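Mirolysin (Tannerella forsythia, PDB 6R7V) is a zinc metallopeptidase of the pappalysin family that probably cleaves protein substrates once its cysteine-switch latency is lifted. Local coordinates at residues S37-S42 / D291-I296; G165-P170 / T206-H211; H211-R216 / E284-L289; A233-Q238 / K280-R285. The protein carries 1 engineered substitution. All blocks are in the same frame, centred on the assembly; numbering follows the deposited sequence.

Interaction 1. Residues S37-S42 / D291-I296; sequences SRSVPS and DTQTGI
S39 and D291 hold two surface loops together, and hydrogen bonds carry most of the contact. The backbone N of S39 donates to D291 OD2 at 2.7 Å; it reaches this oxygen from above the carboxylate plane and along a bent path, 132° at the hydrogen. A much straighter return bond runs from T292 N to S39 O at 3.0 Å, so the residue that gives its N-H to one loop position accepts at the next. The third bond joins side chains. With OG anti to its own backbone N (chi1 -166°), the hydroxyl of S39 donates to T292 OG1 at 2.7 Å, and Q293 NE2 donates to the same T292 oxygen from within the 291-296 loop, 3.0 Å away.

The other oxygen of D291 serves its own loop. OD1 accepts from Q293 N at 3.0 Å, which makes an Asx turn, and from T294 N at 2.9 Å, which extends it to an Asx motif; the two donors approach from opposite faces of the carboxylate. Backbone N-H groups thus grip both oxygens of this buried side chain, which would favour its charged form.

The van der Waals contacts are lighter. S39 CB rests 3.4 Å from D291 OD1, its OG lies near Q293 CG, and the ring of P41 brings CD to 3.9 Å from the backbone N of D291. Outward from the pair, V40 packs on R287 and S288 at the end of helix 280-288, while S37 OG bonds to I33 O just beyond helix 20-32.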
loop_
_atom_site.group_PDB
_atom_site.type_symbol
_atom_site.label_atom_id
_atom_site.label_comp_id
_atom_site.label_asym_id
_atom_site.label_seq_id
_atom_site.Cartn_x
_atom_site.Cartn_y
_atom_site.Cartn_z
ATOM N N SER A 37 -12.611 -3.657 16.167
ATOM C CA SER A 37 -11.874 -2.388 16.168
ATOM C C SER A 37 -12.257 -1.466 17.346
ATOM O O SER A 37 -12.486 -0.267 17.146
ATOM C CB SER A 37 -12.071 -1.660 14.839
ATOM O OG SER A 37 -13.440 -1.512 14.503
ATOM N N ARG A 38 -12.276 -2.010 18.577
ATOM C CA ARG A 38 -12.580 -1.204 19.762
ATOM C C ARG A 38 -11.309 -0.762 20.485
ATOM O O ARG A 38 -11.251 0.369 20.975
ATOM C CB ARG A 38 -13.483 -1.960 20.733
ATOM C CG ARG A 38 -14.078 -1.066 21.823
ATOM C CD ARG A 38 -13.805 -1.604 23.214
ATOM N NE ARG A 38 -12.452 -1.300 23.691
ATOM C CZ ARG A 38 -12.120 -0.214 24.384
ATOM N NH1 ARG A 38 -10.867 -0.032 24.783
ATOM N NH2 ARG A 38 -13.034 0.704 24.677
ATOM N N SER A 39 -10.308 -1.654 20.566
ATOM C CA SER A 39 -9.046 -1.397 21.253
ATOM C C SER A 39 -7.956 -0.855 20.288
ATOM O O SER A 39 -6.771 -1.155 20.461
ATOM C CB SER A 39 -8.576 -2.667 21.955
ATOM O OG SER A 39 -7.542 -2.366 22.876
ATOM N N VAL A 40 -8.359 -0.005 19.319
ATOM C CA VAL A 40 -7.446 0.629 18.352
ATOM C C VAL A 40 -6.459 1.542 19.128
ATOM O O VAL A 40 -6.892 2.294 20.002
ATOM C CB VAL A 40 -8.220 1.405 17.251
ATOM C CG1 VAL A 40 -7.274 1.993 16.205
ATOM C CG2 VAL A 40 -9.247 0.501 16.580
ATOM N N PRO A 41 -5.138 1.456 18.857
ATOM C CA PRO A 41 -4.176 2.258 19.621
ATOM C C PRO A 41 -4.374 3.761 19.512
ATOM O O PRO A 41 -4.778 4.287 18.471
ATOM C CB PRO A 41 -2.822 1.863 19.018
ATOM C CG PRO A 41 -3.037 0.569 18.371
ATOM C CD PRO A 41 -4.446 0.606 17.867
ATOM N N SER A 42 -4.057 4.459 20.593
ATOM C CA SER A 42 -4.089 5.914 20.616
ATOM C C SER A 42 -2.699 6.470 20.318
ATOM O O SER A 42 -2.540 7.690 20.218
ATOM C CB SER A 42 -4.577 6.414 21.974
ATOM O OG SER A 42 -3.712 5.959 23.000
ATOM N N ASP A 291 -5.437 -2.928 16.496
ATOM C CA ASP A 291 -6.220 -3.062 17.729
ATOM C C ASP A 291 -5.432 -4.002 18.651
ATOM O O ASP A 291 -5.075 -5.088 18.216
ATOM C CB ASP A 291 -7.601 -3.635 17.357
ATOM C CG ASP A 291 -8.515 -3.947 18.507
ATOM O OD1 ASP A 291 -8.164 -4.824 19.323
ATOM O OD2 ASP A 291 -9.597 -3.356 18.565
ATOM N N THR A 292 -5.085 -3.556 19.872
ATOM C CA THR A 292 -4.178 -4.309 20.766
ATOM C C THR A 292 -4.707 -5.681 21.226
ATOM O O THR A 292 -3.904 -6.515 21.663
ATOM C CB THR A 292 -3.800 -3.471 21.998
ATOM O OG1 THR A 292 -4.980 -3.196 22.734
ATOM C CG2 THR A 292 -3.087 -2.166 21.642
ATOM N N GLN A 293 -6.016 -5.932 21.103
ATOM C CA GLN A 293 -6.609 -7.188 21.575
ATOM C C GLN A 293 -6.937 -8.148 20.433
ATOM O O GLN A 293 -6.749 -9.356 20.594
ATOM C CB GLN A 293 -7.888 -6.921 22.399
ATOM C CG GLN A 293 -7.736 -5.934 23.567
ATOM C CD GLN A 293 -6.608 -6.233 24.530
ATOM O OE1 GLN A 293 -6.528 -7.310 25.127
ATOM N NE2 GLN A 293 -5.723 -5.266 24.719
ATOM N N THR A 294 -7.441 -7.627 19.297
ATOM C CA THR A 294 -7.891 -8.469 18.187
ATOM C C THR A 294 -7.398 -8.009 16.798
ATOM O O THR A 294 -7.822 -8.585 15.789
ATOM C CB THR A 294 -9.433 -8.529 18.205
ATOM O OG1 THR A 294 -9.882 -9.493 17.252
ATOM C CG2 THR A 294 -10.083 -7.184 17.923
ATOM N N GLY A 295 -6.537 -6.994 16.743
ATOM C CA GLY A 295 -6.032 -6.493 15.461
ATOM C C GLY A 295 -5.185 -7.535 14.770
ATOM O O GLY A 295 -4.301 -8.108 15.398
ATOM N N ILE A 296 -5.427 -7.782 13.474
ATOM C CA ILE A 296 -4.684 -8.824 12.752
ATOM C C ILE A 296 -3.163 -8.510 12.714
ATOM O O ILE A 296 -2.366 -9.452 12.703
ATOM C CB ILE A 296 -5.284 -9.066 11.332
ATOM C CG1 ILE A 296 -4.802 -10.390 10.701
ATOM C CG2 ILE A 296 -5.066 -7.881 10.386
ATOM C CD1 ILE A 296 -5.537 -11.663 11.144
#

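Interaction 2. Residues G165-P170 / T206-H211; sequences GYAQFP and THAVGH. Engineered in segment 206-211: A208 (natural residue Glu). With ZN (zinc ion), chain D.
A167 and F169 lie against H211, one of the histidines that bind the zinc ion. In the first shell NE2 of H207 and NE2 of H211 each sit 2.0 Å from the metal, one helical turn apart, as in the metzincin zinc-binding helix; H217 and the cysteine-switch residue C6 complete the site. A208, between the two histidines, is an engineered residue (Glu in the natural protein).

The next shell has no hydrogen bond across the contact; a methyl, a phenyl ring and a proline CD meet the helix backbone and the imidazole. The methyl of A167 touches H211 CB at 3.6 Å and the carbonyl O of A208 at 3.3 Å, and stands 4.4 Å from A208 CB. The F169 ring comes obliquely to the imidazole, the planes 71° apart, with CE2 at 3.6 Å from H211 ND1 and CD2 at 3.4 Å from H211 O. P170 CD also meets that carbonyl. The hydrogen-bond partner of ND1 is L215 O.

Farther out, strand 165-167 runs antiparallel to strand 182-185, whose V182 and I184 meet A208, and G165 also bonds to G7 of the N-terminal segment. Elsewhere on helix 203-212, T206 and V209 pack against helix 64-77.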
loop_
_atom_site.group_PDB
_atom_site.type_symbol
_atom_site.label_atom_id
_atom_site.label_comp_id
_atom_site.label_asym_id
_atom_site.label_seq_id
_atom_site.Cartn_x
_atom_site.Cartn_y
_atom_site.Cartn_z
ATOM N N GLY A 165 2.759 -2.181 -9.320
ATOM C CA GLY A 165 2.877 -2.765 -7.993
ATOM C C GLY A 165 1.638 -3.538 -7.618
ATOM O O GLY A 165 0.608 -3.451 -8.309
ATOM N N TYR A 166 1.732 -4.300 -6.525
ATOM C CA TYR A 166 0.580 -5.007 -5.984
ATOM C C TYR A 166 0.801 -5.312 -4.509
ATOM O O TYR A 166 1.939 -5.379 -4.036
ATOM C CB TYR A 166 0.240 -6.273 -6.779
ATOM C CG TYR A 166 1.222 -7.416 -6.671
ATOM C CD1 TYR A 166 1.009 -8.462 -5.775
ATOM C CD2 TYR A 166 2.305 -7.513 -7.544
ATOM C CE1 TYR A 166 1.881 -9.546 -5.710
ATOM C CE2 TYR A 166 3.167 -8.604 -7.503
ATOM C CZ TYR A 166 2.935 -9.630 -6.601
ATOM O OH TYR A 166 3.794 -10.701 -6.540
ATOM N N ALA A 167 -0.291 -5.490 -3.780
ATOM C CA ALA A 167 -0.244 -5.773 -2.357
ATOM C C ALA A 167 -1.098 -6.956 -2.038
ATOM O O ALA A 167 -2.060 -7.236 -2.761
ATOM C CB ALA A 167 -0.769 -4.562 -1.590
ATOM N N GLN A 168 -0.854 -7.563 -0.887
ATOM C CA GLN A 168 -1.724 -8.602 -0.387
ATOM C C GLN A 168 -2.595 -7.971 0.712
ATOM O O GLN A 168 -2.075 -7.298 1.597
ATOM C CB GLN A 168 -0.928 -9.823 0.130
ATOM C CG GLN A 168 -1.878 -10.968 0.464
ATOM C CD GLN A 168 -1.141 -12.227 0.813
ATOM O OE1 GLN A 168 -0.610 -12.897 -0.054
ATOM N NE2 GLN A 168 -1.107 -12.562 2.086
ATOM N N PHE A 169 -3.917 -8.195 0.674
ATOM C CA PHE A 169 -4.819 -7.597 1.649
ATOM C C PHE A 169 -4.825 -8.341 2.985
ATOM O O PHE A 169 -4.617 -9.563 2.997
ATOM C CB PHE A 169 -6.250 -7.612 1.087
ATOM C CG PHE A 169 -6.502 -6.621 -0.018
ATOM C CD1 PHE A 169 -6.517 -7.028 -1.346
ATOM C CD2 PHE A 169 -6.731 -5.286 0.268
ATOM C CE1 PHE A 169 -6.688 -6.098 -2.378
ATOM C CE2 PHE A 169 -6.956 -4.361 -0.762
ATOM C CZ PHE A 169 -6.952 -4.777 -2.076
ATOM N N PRO A 170 -5.191 -7.655 4.098
ATOM C CA PRO A 170 -5.204 -8.324 5.407
ATOM C C PRO A 170 -6.143 -9.518 5.513
ATOM O O PRO A 170 -5.842 -10.427 6.299
ATOM C CB PRO A 170 -5.685 -7.226 6.359
ATOM C CG PRO A 170 -5.271 -5.941 5.703
ATOM C CD PRO A 170 -5.370 -6.189 4.231
ATOM N N THR A 206 3.139 4.178 -1.525
ATOM C CA THR A 206 2.128 4.689 -0.580
ATOM C C THR A 206 0.784 4.033 -0.857
ATOM O O THR A 206 0.108 3.559 0.076
ATOM C CB THR A 206 1.993 6.220 -0.727
ATOM O OG1 THR A 206 3.263 6.761 -0.329
ATOM C CG2 THR A 206 0.925 6.810 0.202
ATOM N N HIS A 207 0.422 3.952 -2.156
ATOM C CA HIS A 207 -0.833 3.339 -2.584
ATOM C C HIS A 207 -0.863 1.837 -2.194
ATOM O O HIS A 207 -1.871 1.362 -1.648
ATOM C CB HIS A 207 -0.917 3.539 -4.101
ATOM C CG HIS A 207 -2.066 2.874 -4.781
ATOM N ND1 HIS A 207 -3.146 3.602 -5.244
ATOM C CD2 HIS A 207 -2.232 1.571 -5.116
ATOM C CE1 HIS A 207 -3.934 2.723 -5.837
ATOM N NE2 HIS A 207 -3.429 1.482 -5.759
ATOM N N ALA A 208 0.228 1.097 -2.485
ATOM C CA ALA A 208 0.274 -0.347 -2.190
ATOM C C ALA A 208 0.210 -0.589 -0.705
ATOM O O ALA A 208 -0.464 -1.529 -0.267
ATOM C CB ALA A 208 1.547 -0.958 -2.747
ATOM N N VAL A 209 0.943 0.209 0.087
ATOM C CA VAL A 209 0.917 0.043 1.552
ATOM C C VAL A 209 -0.518 0.346 2.058
ATOM O O VAL A 209 -0.984 -0.331 2.984
ATOM C CB VAL A 209 2.026 0.893 2.249
ATOM C CG1 VAL A 209 1.880 0.900 3.769
ATOM C CG2 VAL A 209 3.410 0.390 1.850
ATOM N N GLY A 210 -1.225 1.294 1.415
ATOM C CA GLY A 210 -2.624 1.526 1.755
ATOM C C GLY A 210 -3.420 0.237 1.608
ATOM O O GLY A 210 -4.185 -0.105 2.499
ATOM N N HIS A 211 -3.247 -0.526 0.486
ATOM C CA HIS A 211 -3.941 -1.841 0.373
ATOM C C HIS A 211 -3.503 -2.842 1.453
ATOM O O HIS A 211 -4.343 -3.572 1.985
ATOM C CB HIS A 211 -3.666 -2.486 -0.978
ATOM C CG HIS A 211 -4.214 -1.772 -2.188
ATOM N ND1 HIS A 211 -5.561 -1.471 -2.320
ATOM C CD2 HIS A 211 -3.589 -1.455 -3.340
ATOM C CE1 HIS A 211 -5.708 -0.975 -3.547
ATOM N NE2 HIS A 211 -4.564 -0.969 -4.198
HETATM ZN ZN ZN D . -4.225 -0.342 -6.110
#

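Interaction 3. Residues H211-R216 / E284-L289; sequences HWLDLR and ERMRSL. With ZN (zinc ion), chain D.
A Schellman motif ends the zinc-binding helix 203-212, and L213, D214 and L215 of this turn dock onto R285 and M286 of helix 280-288 and onto L289 just after it. D214, with positive phi (82°), is the C' residue, at the place glycine takes in the metzincin consensus; its N bonds to H211 O at 2.9 Å, and L215 N bonds to G210 O. Across the contact the apolar part centres on M286. Its CG meets L213 CB at 3.5 Å, while SD lies 3.7 Å from L215 CD1, and both leucines cross the methionine at about a right angle. L289 reaches over with CD1 3.5 Å from L213 CA.

Beyond the turn, the carbonyl of L215 accepts from H211 ND1 at 2.8 Å, a second-shell bond that helps fix the rotation of a zinc ligand. The polar part is a salt bridge: R285 NH1 points, in its own guanidinium plane, at D214 OD2 2.9 Å away, although it meets the carboxylate from well above the carboxylate plane. R285 is bent at chi2 and chi3 to get there.

W29 NE1 also donates to OD2, and E30 makes a salt bridge with NH2 of R285, both from helix 20-32; a buried carboxylate served in this way probably stays charged.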
loop_
_atom_site.group_PDB
_atom_site.type_symbol
_atom_site.label_atom_id
_atom_site.label_comp_id
_atom_site.label_asym_id
_atom_site.label_seq_id
_atom_site.Cartn_x
_atom_site.Cartn_y
_atom_site.Cartn_z
ATOM N N HIS A 211 -3.247 -0.526 0.486
ATOM C CA HIS A 211 -3.941 -1.841 0.373
ATOM C C HIS A 211 -3.503 -2.842 1.453
ATOM O O HIS A 211 -4.343 -3.572 1.985
ATOM C CB HIS A 211 -3.666 -2.486 -0.978
ATOM C CG HIS A 211 -4.214 -1.772 -2.188
ATOM N ND1 HIS A 211 -5.561 -1.471 -2.320
ATOM C CD2 HIS A 211 -3.589 -1.455 -3.340
ATOM C CE1 HIS A 211 -5.708 -0.975 -3.547
ATOM N NE2 HIS A 211 -4.564 -0.969 -4.198
ATOM N N TRP A 212 -2.200 -2.891 1.757
ATOM C CA TRP A 212 -1.721 -3.794 2.815
ATOM C C TRP A 212 -2.354 -3.432 4.185
ATOM O O TRP A 212 -2.461 -4.301 5.073
ATOM C CB TRP A 212 -0.192 -3.680 2.823
ATOM C CG TRP A 212 0.501 -4.540 3.825
ATOM C CD1 TRP A 212 0.730 -5.887 3.746
ATOM C CD2 TRP A 212 1.107 -4.093 5.029
ATOM N NE1 TRP A 212 1.412 -6.308 4.859
ATOM C CE2 TRP A 212 1.620 -5.233 5.690
ATOM C CE3 TRP A 212 1.225 -2.841 5.641
ATOM C CZ2 TRP A 212 2.299 -5.142 6.917
ATOM C CZ3 TRP A 212 1.882 -2.752 6.854
ATOM C CH2 TRP A 212 2.378 -3.899 7.500
ATOM N N LEU A 213 -2.800 -2.151 4.334
ATOM C CA LEU A 213 -3.491 -1.638 5.493
ATOM C C LEU A 213 -5.016 -1.533 5.259
ATOM O O LEU A 213 -5.727 -0.759 5.918
ATOM C CB LEU A 213 -2.886 -0.310 5.953
ATOM C CG LEU A 213 -1.443 -0.421 6.472
ATOM C CD1 LEU A 213 -0.878 0.940 6.767
ATOM C CD2 LEU A 213 -1.353 -1.366 7.716
ATOM N N ASP A 214 -5.522 -2.383 4.370
ATOM C CA ASP A 214 -6.951 -2.669 4.177
ATOM C C ASP A 214 -7.709 -1.671 3.303
ATOM O O ASP A 214 -8.947 -1.796 3.177
ATOM C CB ASP A 214 -7.687 -2.814 5.545
ATOM C CG ASP A 214 -8.671 -3.947 5.585
ATOM O OD1 ASP A 214 -8.541 -4.851 4.768
ATOM O OD2 ASP A 214 -9.593 -3.905 6.437
ATOM N N LEU A 215 -7.032 -0.717 2.678
ATOM C CA LEU A 215 -7.765 0.225 1.831
ATOM C C LEU A 215 -8.000 -0.326 0.449
ATOM O O LEU A 215 -7.148 -1.059 -0.097
ATOM C CB LEU A 215 -7.011 1.555 1.698
ATOM C CG LEU A 215 -6.711 2.292 2.997
ATOM C CD1 LEU A 215 -6.087 3.636 2.697
ATOM C CD2 LEU A 215 -7.967 2.454 3.870
ATOM N N ARG A 216 -9.103 0.119 -0.150
ATOM C CA ARG A 216 -9.480 -0.245 -1.514
ATOM C C ARG A 216 -9.378 0.948 -2.429
ATOM O O ARG A 216 -9.470 2.113 -2.001
ATOM C CB ARG A 216 -10.931 -0.719 -1.530
ATOM C CG ARG A 216 -11.146 -1.973 -0.728
ATOM C CD ARG A 216 -12.514 -2.500 -1.016
ATOM N NE ARG A 216 -12.880 -3.558 -0.086
ATOM C CZ ARG A 216 -13.985 -4.280 -0.203
ATOM N NH1 ARG A 216 -14.795 -4.102 -1.241
ATOM N NH2 ARG A 216 -14.284 -5.194 0.705
ATOM N N GLU A 284 -8.633 5.747 9.958
ATOM C CA GLU A 284 -9.309 4.911 10.954
ATOM C C GLU A 284 -9.253 3.450 10.551
ATOM O O GLU A 284 -8.959 2.594 11.396
ATOM C CB GLU A 284 -10.767 5.348 11.146
ATOM C CG GLU A 284 -10.953 6.688 11.835
ATOM C CD GLU A 284 -12.405 7.126 11.877
ATOM O OE1 GLU A 284 -13.132 6.692 12.801
ATOM O OE2 GLU A 284 -12.820 7.892 10.978
ATOM N N ARG A 285 -9.508 3.155 9.262
ATOM C CA ARG A 285 -9.510 1.784 8.806
ATOM C C ARG A 285 -8.105 1.182 8.932
ATOM O O ARG A 285 -7.964 0.041 9.381
ATOM C CB ARG A 285 -10.017 1.720 7.364
ATOM C CG ARG A 285 -9.872 0.368 6.711
ATOM C CD ARG A 285 -10.647 -0.727 7.404
ATOM N NE ARG A 285 -12.060 -0.624 7.123
ATOM C CZ ARG A 285 -12.736 -1.474 6.362
ATOM N NH1 ARG A 285 -12.148 -2.559 5.881
ATOM N NH2 ARG A 285 -14.016 -1.279 6.129
ATOM N N MET A 286 -7.077 1.922 8.519
ATOM C CA MET A 286 -5.699 1.399 8.577
ATOM C C MET A 286 -5.254 1.161 10.017
ATOM O O MET A 286 -4.702 0.101 10.336
ATOM C CB MET A 286 -4.753 2.398 7.881
ATOM C CG MET A 286 -5.035 2.479 6.377
ATOM S SD MET A 286 -3.695 3.331 5.481
ATOM C CE MET A 286 -4.030 5.056 5.990
ATOM N N ARG A 287 -5.553 2.103 10.917
ATOM C CA ARG A 287 -5.097 1.943 12.288
ATOM C C ARG A 287 -5.814 0.823 13.037
ATOM O O ARG A 287 -5.257 0.237 13.978
ATOM C CB ARG A 287 -5.289 3.239 13.068
ATOM C CG ARG A 287 -4.380 4.367 12.539
ATOM C CD ARG A 287 -4.603 5.638 13.356
ATOM N NE ARG A 287 -4.294 5.466 14.779
ATOM C CZ ARG A 287 -3.065 5.450 15.291
ATOM N NH1 ARG A 287 -2.001 5.638 14.505
ATOM N NH2 ARG A 287 -2.885 5.255 16.596
ATOM N N SER A 288 -7.047 0.526 12.594
ATOM C CA SER A 288 -7.862 -0.510 13.241
ATOM C C SER A 288 -7.200 -1.893 13.190
ATOM O O SER A 288 -7.469 -2.722 14.073
ATOM C CB SER A 288 -9.257 -0.566 12.620
ATOM O OG SER A 288 -9.263 -1.168 11.336
ATOM N N LEU A 289 -6.307 -2.125 12.226
ATOM C CA LEU A 289 -5.608 -3.424 12.104
ATOM C C LEU A 289 -4.637 -3.648 13.240
ATOM O O LEU A 289 -4.170 -4.773 13.419
ATOM C CB LEU A 289 -4.850 -3.498 10.777
ATOM C CG LEU A 289 -5.681 -3.356 9.511
ATOM C CD1 LEU A 289 -4.789 -3.273 8.312
ATOM C CD2 LEU A 289 -6.633 -4.534 9.315
HETATM ZN ZN ZN D . -4.225 -0.342 -6.110
#

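Interaction 4. Residues A233-Q238 / K280-R285; sequences ADTPNQ and KGQVER. With CA (calcium ion), chain C; CA (calcium ion), chain B.
This is a small, partly buried docking of a calcium-binding loop onto the first turn of a helix, one hydrogen bond and one side-chain contact: D234 and T235 of loop 233-238 meet G281 and Q282, joining the calcium-binding loop that follows the zinc-binding helix to helix 280-288. The one hydrogen bond across it runs from G281 N to D234 OD2, 2.9 Å long, 153° at the hydrogen, and it meets the carboxylate on the syn side. D234 CG sits between its backbone N and carbonyl carbon, the crowded position (chi1 64°), while OD1 turns to the hydroxyl of T279 just before the helix. With no side chain on G281, OD1 can lie 3.8 Å from G281 CA. A carboxylate at the start of a helix would also be favoured by the helix dipole.

T235 works on two fronts. Its CG2 packs at 4.0 Å on Q282 CD, the two side chains crossing at about a right angle, and its carbonyl O and OG1 both bind a calcium ion, the OG1 at 2.5 Å. Four waters, with D230 and I232, complete that ion's shell. P236 O accepts from water 1, one of the four, at 2.8 Å.

Q238 leads to the second calcium ion, which its carbonyl O binds together with W219, D222, S225 and G239. Water 2 also sits on this ion, 2.4 Å away, and donates to N237 OD1 at 2.7 Å.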
loop_
_atom_site.group_PDB
_atom_site.type_symbol
_atom_site.label_atom_id
_atom_site.label_comp_id
_atom_site.label_asym_id
_atom_site.label_seq_id
_atom_site.Cartn_x
_atom_site.Cartn_y
_atom_site.Cartn_z
ATOM N N ALA A 233 -16.794 6.283 4.248
ATOM C CA ALA A 233 -17.839 7.274 4.044
ATOM C C ALA A 233 -17.326 8.664 3.616
ATOM O O ALA A 233 -18.032 9.359 2.870
ATOM C CB ALA A 233 -18.667 7.406 5.322
ATOM N N ASP A 234 -16.088 9.056 4.031
ATOM C CA ASP A 234 -15.663 10.416 3.699
ATOM C C ASP A 234 -14.896 10.496 2.358
ATOM O O ASP A 234 -14.496 11.601 1.959
ATOM C CB ASP A 234 -14.892 11.074 4.835
ATOM C CG ASP A 234 -13.585 10.425 5.178
ATOM O OD1 ASP A 234 -13.181 9.484 4.460
ATOM O OD2 ASP A 234 -12.927 10.892 6.140
ATOM N N THR A 235 -14.783 9.369 1.605
ATOM C CA THR A 235 -14.288 9.446 0.241
ATOM C C THR A 235 -15.556 9.513 -0.641
ATOM O O THR A 235 -16.394 8.585 -0.593
ATOM C CB THR A 235 -13.353 8.289 -0.132
ATOM O OG1 THR A 235 -14.027 7.074 0.206
ATOM C CG2 THR A 235 -12.018 8.389 0.563
ATOM N N PRO A 236 -15.730 10.610 -1.414
ATOM C CA PRO A 236 -16.936 10.720 -2.270
ATOM C C PRO A 236 -17.114 9.517 -3.186
ATOM O O PRO A 236 -16.127 9.022 -3.730
ATOM C CB PRO A 236 -16.660 11.965 -3.106
ATOM C CG PRO A 236 -15.703 12.793 -2.270
ATOM C CD PRO A 236 -14.832 11.777 -1.572
ATOM N N ASN A 237 -18.368 9.058 -3.363
ATOM C CA ASN A 237 -18.693 7.984 -4.298
ATOM C C ASN A 237 -18.172 8.385 -5.658
ATOM O O ASN A 237 -18.347 9.527 -6.097
ATOM C CB ASN A 237 -20.192 7.735 -4.343
ATOM C CG ASN A 237 -20.610 6.466 -5.030
ATOM O OD1 ASN A 237 -19.810 5.739 -5.611
ATOM N ND2 ASN A 237 -21.895 6.172 -4.982
ATOM N N GLN A 238 -17.484 7.485 -6.314
ATOM C CA GLN A 238 -16.786 7.833 -7.540
ATOM C C GLN A 238 -17.058 6.774 -8.600
ATOM O O GLN A 238 -17.134 5.602 -8.262
ATOM C CB GLN A 238 -15.275 7.933 -7.192
ATOM C CG GLN A 238 -14.334 8.253 -8.356
ATOM C CD GLN A 238 -12.911 8.499 -7.911
ATOM O OE1 GLN A 238 -12.642 9.088 -6.867
ATOM N NE2 GLN A 238 -11.965 8.041 -8.688
ATOM N N LYS A 280 -9.474 11.056 6.891
ATOM C CA LYS A 280 -9.593 10.574 8.274
ATOM C C LYS A 280 -10.234 9.170 8.318
ATOM O O LYS A 280 -9.839 8.341 9.140
ATOM C CB LYS A 280 -10.431 11.545 9.099
ATOM C CG LYS A 280 -9.712 12.884 9.303
ATOM C CD LYS A 280 -10.639 13.926 9.919
ATOM C CE LYS A 280 -9.930 15.247 10.089
ATOM N NZ LYS A 280 -10.875 16.300 10.566
ATOM N N GLY A 281 -11.243 8.930 7.476
ATOM C CA GLY A 281 -11.884 7.617 7.447
ATOM C C GLY A 281 -10.950 6.508 7.004
ATOM O O GLY A 281 -11.012 5.381 7.525
ATOM N N GLN A 282 -10.080 6.799 6.009
ATOM C CA GLN A 282 -9.092 5.807 5.587
ATOM C C GLN A 282 -8.099 5.553 6.718
ATOM O O GLN A 282 -7.787 4.404 6.972
ATOM C CB GLN A 282 -8.364 6.288 4.323
ATOM C CG GLN A 282 -9.238 6.242 3.064
ATOM C CD GLN A 282 -8.540 6.922 1.909
ATOM O OE1 GLN A 282 -7.910 7.977 2.069
ATOM N NE2 GLN A 282 -8.600 6.294 0.719
ATOM N N VAL A 283 -7.634 6.615 7.406
ATOM C CA VAL A 283 -6.748 6.466 8.568
ATOM C C VAL A 283 -7.371 5.534 9.631
ATOM O O VAL A 283 -6.669 4.679 10.191
ATOM C CB VAL A 283 -6.441 7.853 9.181
ATOM C CG1 VAL A 283 -5.880 7.720 10.598
ATOM C CG2 VAL A 283 -5.482 8.596 8.270
ATOM N N GLU A 284 -8.633 5.747 9.958
ATOM C CA GLU A 284 -9.309 4.911 10.954
ATOM C C GLU A 284 -9.253 3.450 10.551
ATOM O O GLU A 284 -8.959 2.594 11.396
ATOM C CB GLU A 284 -10.767 5.348 11.146
ATOM C CG GLU A 284 -10.953 6.688 11.835
ATOM C CD GLU A 284 -12.405 7.126 11.877
ATOM O OE1 GLU A 284 -13.132 6.692 12.801
ATOM O OE2 GLU A 284 -12.820 7.892 10.978
ATOM N N ARG A 285 -9.508 3.155 9.262
ATOM C CA ARG A 285 -9.510 1.784 8.806
ATOM C C ARG A 285 -8.105 1.182 8.932
ATOM O O ARG A 285 -7.964 0.041 9.381
ATOM C CB ARG A 285 -10.017 1.720 7.364
ATOM C CG ARG A 285 -9.872 0.368 6.711
ATOM C CD ARG A 285 -10.647 -0.727 7.404
ATOM N NE ARG A 285 -12.060 -0.624 7.123
ATOM C CZ ARG A 285 -12.736 -1.474 6.362
ATOM N NH1 ARG A 285 -12.148 -2.559 5.881
ATOM N NH2 ARG A 285 -14.016 -1.279 6.129
HETATM CA CA CA C . -16.291 6.136 -0.363
HETATM CA CA CA B . -17.474 3.317 -8.871
HETATM O O HOH W 1 -15.274 6.654 -2.562
HETATM O O HOH W 2 -18.621 3.600 -6.806
HETATM O O HOH W 3 -17.249 4.570 -2.147
HETATM O O HOH W 4 -18.565 6.772 -0.492
HETATM O O HOH W 5 -17.707 4.262 0.633
#

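How the interactions relate
From the N terminus, the chain first enters interaction 1 at 37-42, after helix 20-32, and returns to it only at 291-296, closing a loop that encloses the other three. Within it, interaction 2 closes first, tying strand 165-167 to helix 203-212. Interaction 3 then opens at the end of that helix, sharing H211 and the zinc ion with interaction 2. Interaction 4 starts later, at 233-238, and ends on the same helix 280-288 as interaction 3, sharing E284 and R285 with it; both lie within interaction 1. R287 of interaction 3 probably bonds to P41 O of interaction 1, and I296 packs on P170 of interaction 2, linking surface loops to the zinc-site core.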